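Local coordinates for ABC transporter, substrate binding protein (Aeropyrum pernix, PDB 3EAF) that probably binds a small substrate outside the cell and delivers it to an ABC transporter for uptake, at residues F35-I40 / A276-V281; F353-G358 / L363-K368. All coordinates share one frame; numbering follows the deposited sequence.

Interaction 1: residues F35-I40 / A276-V281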
loop_
_atom_site.group_PDB
_atom_site.type_symbol
_atom_site.label_atom_id
_atom_site.label_comp_id
_atom_site.label_asym_id
_atom_site.label_seq_id
_atom_site.Cartn_x
_atom_site.Cartn_y
_atom_site.Cartn_z
ATOM N N PHE A 35 3.256 20.289 -5.158
ATOM C CA PHE A 35 4.579 20.382 -5.764
ATOM C C PHE A 35 4.587 21.235 -7.036
ATOM O O PHE A 35 5.557 21.961 -7.290
ATOM C CB PHE A 35 5.192 18.995 -5.984
ATOM C CG PHE A 35 5.495 18.258 -4.698
ATOM C CD1 PHE A 35 6.482 18.722 -3.830
ATOM C CD2 PHE A 35 4.787 17.109 -4.353
ATOM C CE1 PHE A 35 6.762 18.052 -2.639
ATOM C CE2 PHE A 35 5.063 16.424 -3.161
ATOM C CZ PHE A 35 6.045 16.900 -2.307
ATOM N N ASN A 36 3.507 21.174 -7.818
ATOM C CA ASN A 36 3.362 22.080 -8.966
ATOM C C ASN A 36 3.545 23.544 -8.544
ATOM O O ASN A 36 4.376 24.266 -9.111
ATOM C CB ASN A 36 2.010 21.886 -9.670
ATOM C CG ASN A 36 2.037 20.766 -10.712
ATOM O OD1 ASN A 36 3.087 20.428 -11.254
ATOM N ND2 ASN A 36 0.870 20.198 -11.004
ATOM N N GLU A 37 2.784 23.946 -7.526
ATOM C CA GLU A 37 2.768 25.313 -7.009
ATOM C C GLU A 37 4.087 25.717 -6.328
ATOM O O GLU A 37 4.567 26.840 -6.513
ATOM C CB GLU A 37 1.572 25.481 -6.049
ATOM C CG GLU A 37 1.446 26.842 -5.340
ATOM C CD GLU A 37 1.047 27.983 -6.262
ATOM O OE1 GLU A 37 0.365 27.746 -7.285
ATOM O OE2 GLU A 37 1.414 29.138 -5.955
ATOM N N LYS A 38 4.662 24.814 -5.537
ATOM C CA LYS A 38 5.936 25.098 -4.868
ATOM C C LYS A 38 7.074 25.190 -5.885
ATOM O O LYS A 38 8.016 25.962 -5.705
ATOM C CB LYS A 38 6.257 24.037 -3.805
ATOM C CG LYS A 38 5.404 24.113 -2.531
ATOM C CD LYS A 38 5.765 25.312 -1.671
ATOM C CE LYS A 38 5.008 25.291 -0.352
ATOM N NZ LYS A 38 5.164 26.560 0.426
ATOM N N GLY A 39 6.978 24.400 -6.952
ATOM C CA GLY A 39 7.974 24.418 -8.011
ATOM C C GLY A 39 8.806 23.155 -8.060
ATOM O O GLY A 39 9.526 22.834 -7.111
ATOM N N ILE A 40 8.707 22.437 -9.175
ATOM C CA ILE A 40 9.498 21.229 -9.398
ATOM C C ILE A 40 10.605 21.573 -10.392
ATOM O O ILE A 40 10.323 22.055 -11.489
ATOM C CB ILE A 40 8.637 20.064 -9.967
ATOM C CG1 ILE A 40 7.432 19.771 -9.067
ATOM C CG2 ILE A 40 9.485 18.799 -10.145
ATOM C CD1 ILE A 40 6.195 19.285 -9.828
ATOM N N ALA A 276 -2.598 20.595 2.387
ATOM C CA ALA A 276 -3.996 20.706 2.795
ATOM C C ALA A 276 -4.437 22.160 3.029
ATOM O O ALA A 276 -5.481 22.580 2.516
ATOM C CB ALA A 276 -4.251 19.859 4.031
ATOM N N ARG A 277 -3.645 22.931 3.779
ATOM C CA ARG A 277 -3.987 24.337 4.039
ATOM C C ARG A 277 -4.065 25.146 2.750
ATOM O O ARG A 277 -4.985 25.932 2.570
ATOM C CB ARG A 277 -3.007 25.005 5.012
ATOM C CG ARG A 277 -3.105 24.537 6.462
ATOM C CD ARG A 277 -2.223 25.400 7.400
ATOM N NE ARG A 277 -0.791 25.319 7.077
ATOM C CZ ARG A 277 0.053 24.417 7.580
ATOM N NH1 ARG A 277 -0.369 23.500 8.444
ATOM N NH2 ARG A 277 1.329 24.430 7.218
HETATM N N MSE A 278 -3.096 24.941 1.861
HETATM C CA MSE A 278 -3.014 25.671 0.590
HETATM C C MSE A 278 -4.139 25.324 -0.388
HETATM O O MSE A 278 -4.441 26.100 -1.300
HETATM C CB MSE A 278 -1.660 25.427 -0.074
HETATM C CG MSE A 278 -0.497 26.064 0.660
HETATM SE SE MSE A 278 1.225 25.432 0.009
HETATM C CE MSE A 278 1.118 26.041 -1.847
ATOM N N ASN A 279 -4.759 24.163 -0.189
ATOM C CA ASN A 279 -5.817 23.702 -1.075
ATOM C C ASN A 279 -7.195 23.570 -0.408
ATOM O O ASN A 279 -8.088 22.912 -0.929
ATOM C CB ASN A 279 -5.376 22.412 -1.776
ATOM C CG ASN A 279 -4.229 22.649 -2.751
ATOM O OD1 ASN A 279 -4.440 23.070 -3.885
ATOM N ND2 ASN A 279 -3.010 22.376 -2.309
ATOM N N GLY A 280 -7.362 24.222 0.736
ATOM C CA GLY A 280 -8.657 24.297 1.408
ATOM C C GLY A 280 -9.203 22.961 1.876
ATOM O O GLY A 280 -10.420 22.750 1.873
ATOM N N VAL A 281 -8.301 22.062 2.270
ATOM C CA VAL A 281 -8.668 20.758 2.829
ATOM C C VAL A 281 -8.501 20.793 4.348
ATOM O O VAL A 281 -7.428 21.122 4.860
ATOM C CB VAL A 281 -7.812 19.606 2.217
ATOM C CG1 VAL A 281 -8.031 18.295 2.962
ATOM C CG2 VAL A 281 -8.118 19.434 0.733
#

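Interaction 2: residues F353-G358 / L363-K368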
loop_
_atom_site.group_PDB
_atom_site.type_symbol
_atom_site.label_atom_id
_atom_site.label_comp_id
_atom_site.label_asym_id
_atom_site.label_seq_id
_atom_site.Cartn_x
_atom_site.Cartn_y
_atom_site.Cartn_z
ATOM N N PHE A 353 5.876 -0.219 10.292
ATOM C CA PHE A 353 5.303 0.138 11.586
ATOM C C PHE A 353 4.174 -0.831 11.903
ATOM O O PHE A 353 3.503 -1.325 11.002
ATOM C CB PHE A 353 4.752 1.567 11.584
ATOM C CG PHE A 353 5.785 2.629 11.307
ATOM C CD1 PHE A 353 6.706 3.004 12.288
ATOM C CD2 PHE A 353 5.817 3.278 10.074
ATOM C CE1 PHE A 353 7.654 4.013 12.037
ATOM C CE2 PHE A 353 6.760 4.282 9.810
ATOM C CZ PHE A 353 7.685 4.642 10.795
ATOM N N ILE A 354 3.972 -1.105 13.186
ATOM C CA ILE A 354 2.820 -1.868 13.636
ATOM C C ILE A 354 1.995 -0.974 14.542
ATOM O O ILE A 354 2.537 -0.300 15.426
ATOM C CB ILE A 354 3.233 -3.171 14.387
ATOM C CG1 ILE A 354 4.025 -4.122 13.464
ATOM C CG2 ILE A 354 2.003 -3.853 15.017
ATOM C CD1 ILE A 354 3.233 -4.749 12.319
ATOM N N ILE A 355 0.684 -0.977 14.322
ATOM C CA ILE A 355 -0.234 -0.128 15.067
ATOM C C ILE A 355 -1.241 -1.010 15.780
ATOM O O ILE A 355 -1.799 -1.938 15.181
ATOM C CB ILE A 355 -0.963 0.899 14.132
ATOM C CG1 ILE A 355 0.052 1.802 13.419
ATOM C CG2 ILE A 355 -1.975 1.746 14.898
ATOM C CD1 ILE A 355 0.564 1.213 12.110
ATOM N N LYS A 356 -1.463 -0.724 17.059
ATOM C CA LYS A 356 -2.410 -1.482 17.860
ATOM C C LYS A 356 -3.714 -0.725 18.076
ATOM O O LYS A 356 -3.710 0.470 18.368
ATOM C CB LYS A 356 -1.803 -1.821 19.223
ATOM C CG LYS A 356 -2.695 -2.679 20.118
ATOM C CD LYS A 356 -2.037 -2.882 21.462
ATOM C CE LYS A 356 -2.854 -3.767 22.379
ATOM N NZ LYS A 356 -2.209 -3.810 23.734
ATOM N N LEU A 357 -4.823 -1.440 17.949
ATOM C CA LEU A 357 -6.090 -0.963 18.461
ATOM C C LEU A 357 -6.055 -1.193 19.972
ATOM O O LEU A 357 -6.236 -2.319 20.449
ATOM C CB LEU A 357 -7.257 -1.707 17.802
ATOM C CG LEU A 357 -8.692 -1.427 18.262
ATOM C CD1 LEU A 357 -8.968 0.065 18.328
ATOM C CD2 LEU A 357 -9.685 -2.121 17.334
ATOM N N GLY A 358 -5.790 -0.119 20.713
ATOM C CA GLY A 358 -5.554 -0.209 22.156
ATOM C C GLY A 358 -6.762 -0.619 22.979
ATOM O O GLY A 358 -7.905 -0.541 22.510
ATOM N N LEU A 363 -5.737 4.232 19.028
ATOM C CA LEU A 363 -4.632 3.607 18.310
ATOM C C LEU A 363 -3.291 3.917 18.964
ATOM O O LEU A 363 -3.032 5.054 19.380
ATOM C CB LEU A 363 -4.619 4.009 16.831
ATOM C CG LEU A 363 -5.818 3.598 15.971
ATOM C CD1 LEU A 363 -5.563 3.935 14.510
ATOM C CD2 LEU A 363 -6.142 2.117 16.119
ATOM N N GLN A 364 -2.440 2.896 19.037
ATOM C CA GLN A 364 -1.153 2.998 19.705
ATOM C C GLN A 364 -0.062 2.480 18.797
ATOM O O GLN A 364 -0.198 1.417 18.202
ATOM C CB GLN A 364 -1.184 2.216 21.022
ATOM C CG GLN A 364 -2.297 2.681 21.966
ATOM C CD GLN A 364 -2.566 1.738 23.129
ATOM O OE1 GLN A 364 -1.990 0.647 23.225
ATOM N NE2 GLN A 364 -3.458 2.157 24.021
ATOM N N LEU A 365 1.020 3.239 18.680
ATOM C CA LEU A 365 2.142 2.818 17.853
ATOM C C LEU A 365 3.021 1.820 18.613
ATOM O O LEU A 365 3.515 2.129 19.698
ATOM C CB LEU A 365 2.955 4.033 17.382
ATOM C CG LEU A 365 4.146 3.800 16.441
ATOM C CD1 LEU A 365 3.701 3.228 15.093
ATOM C CD2 LEU A 365 4.933 5.091 16.241
HETATM N N MSE A 366 3.207 0.630 18.036
HETATM C CA MSE A 366 4.088 -0.392 18.615
HETATM C C MSE A 366 5.564 -0.163 18.307
HETATM O O MSE A 366 6.422 -0.519 19.118
HETATM C CB MSE A 366 3.693 -1.807 18.158
HETATM C CG MSE A 366 2.295 -2.253 18.564
HETATM SE SE MSE A 366 2.012 -2.330 20.497
HETATM C CE MSE A 366 1.410 -0.509 20.855
ATOM N N GLY A 367 5.858 0.411 17.137
ATOM C CA GLY A 367 7.240 0.598 16.683
ATOM C C GLY A 367 7.508 0.007 15.306
ATOM O O GLY A 367 6.570 -0.310 14.565
ATOM N N LYS A 368 8.791 -0.132 14.966
ATOM C CA LYS A 368 9.216 -0.691 13.677
ATOM C C LYS A 368 9.607 -2.155 13.825
ATOM O O LYS A 368 10.349 -2.523 14.748
ATOM C CB LYS A 368 10.409 0.071 13.097
ATOM C CG LYS A 368 10.159 1.513 12.763
ATOM C CD LYS A 368 11.450 2.185 12.343
ATOM C CE LYS A 368 11.194 3.615 11.928
ATOM N NZ LYS A 368 12.452 4.297 11.520
HETATM O O HOH W 1 -3.497 -1.017 24.816
#

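Interaction 1: residues F35-I40 / A276-V281
M278, a selenomethionine in the last turn of helix 267-278, reaches out to the end of helix 18-38 and meets E37 and K38. The tight part lies at its tip: CE of M278 sits 3.6 Å from CG of E37, while its SE atom is 3.8 Å from CE of K38. These are van der Waals contacts between aliphatic and selenium atoms, and no hydrogen bond crosses between the two segments. K38 gets there by a bend at chi2 (-72°), which turns its outer methylenes toward the selenium, and its NZ forms a salt bridge with E274 one helical turn before M278. M278 also touches Y34.

The other side is loose. A second bend, at chi2 of E37 (70°), carries the carboxylate away from the selenomethionine, and all three touching residues are exposed, with only 123 Å² buried. The nearest backbones, at E37 and M278, remain 9.6 Å apart between CA atoms, so between these two segments the contact is made by side chains. Just beyond M278 the chain turns at G280, whose phi is positive: V281 N bonds to A276 O at 2.9 Å, and G280 N makes a weak bond to R277 O, the pattern of a Schellman motif ending the helix.

Interaction 2: residues F353-G358 / L363-K368
The ring of F353 is flanked by the aliphatic chain of K368 at one end of an antiparallel beta hairpin formed by strands 352-357 and 363-369. CE1 of the F353 ring is 3.6 Å from CE of K368, whose extended chain runs alongside the ring toward A336 O, the hydrogen-bond partner of NZ. An alanine in place of F353 would probably strip this flank from the lysine methylenes and leave the chain freer to swing away from A336. On the same face, I355 CG2 packs against L363 CB at 4.0 Å.

The backbone sets this pairing. K356 and Q364 form a regular hydrogen-bonded pair, with K356 N to Q364 O at 2.7 Å and nearly straight (176°), and on the opposite face from F353 the side chains of K356 and Q364 extend in the same direction. Nearer F353 the register slips by a residue: I354 O accepts from M366 N at 2.9 Å, but I354 N donates to G367 O, so M366 and G367 together face I354 as a beta bulge.

Farther out, strand 251-255 flanks 352-357 on its other side, bonding to F353, I355 and L357. One water accepts from K356 NZ at 3.3 Å and donates to Q364 OE1 at 2.8 Å.

Interactions 1 and 2 are separate, with centres 30 Å apart and nearest atoms about 18 Å apart, and they follow one another along the chain. They belong to different sheet systems: 35-40 leads from helix 18-38 into the edge strand 40-41 of the six-stranded sheet, whereas the hairpin of interaction 2 finishes the seven-stranded one, consistent with the two lobes of a periplasmic binding protein. The chain leaves strand 251-255, the neighbour of 352-357, before helix 267-278 reaches helix 18-38, so in interaction 1 segment 276-281 belongs to chain that has crossed over from the seven-stranded sheet. Both contacts lie away from the magnesium ion held at E325, D340 and Y341.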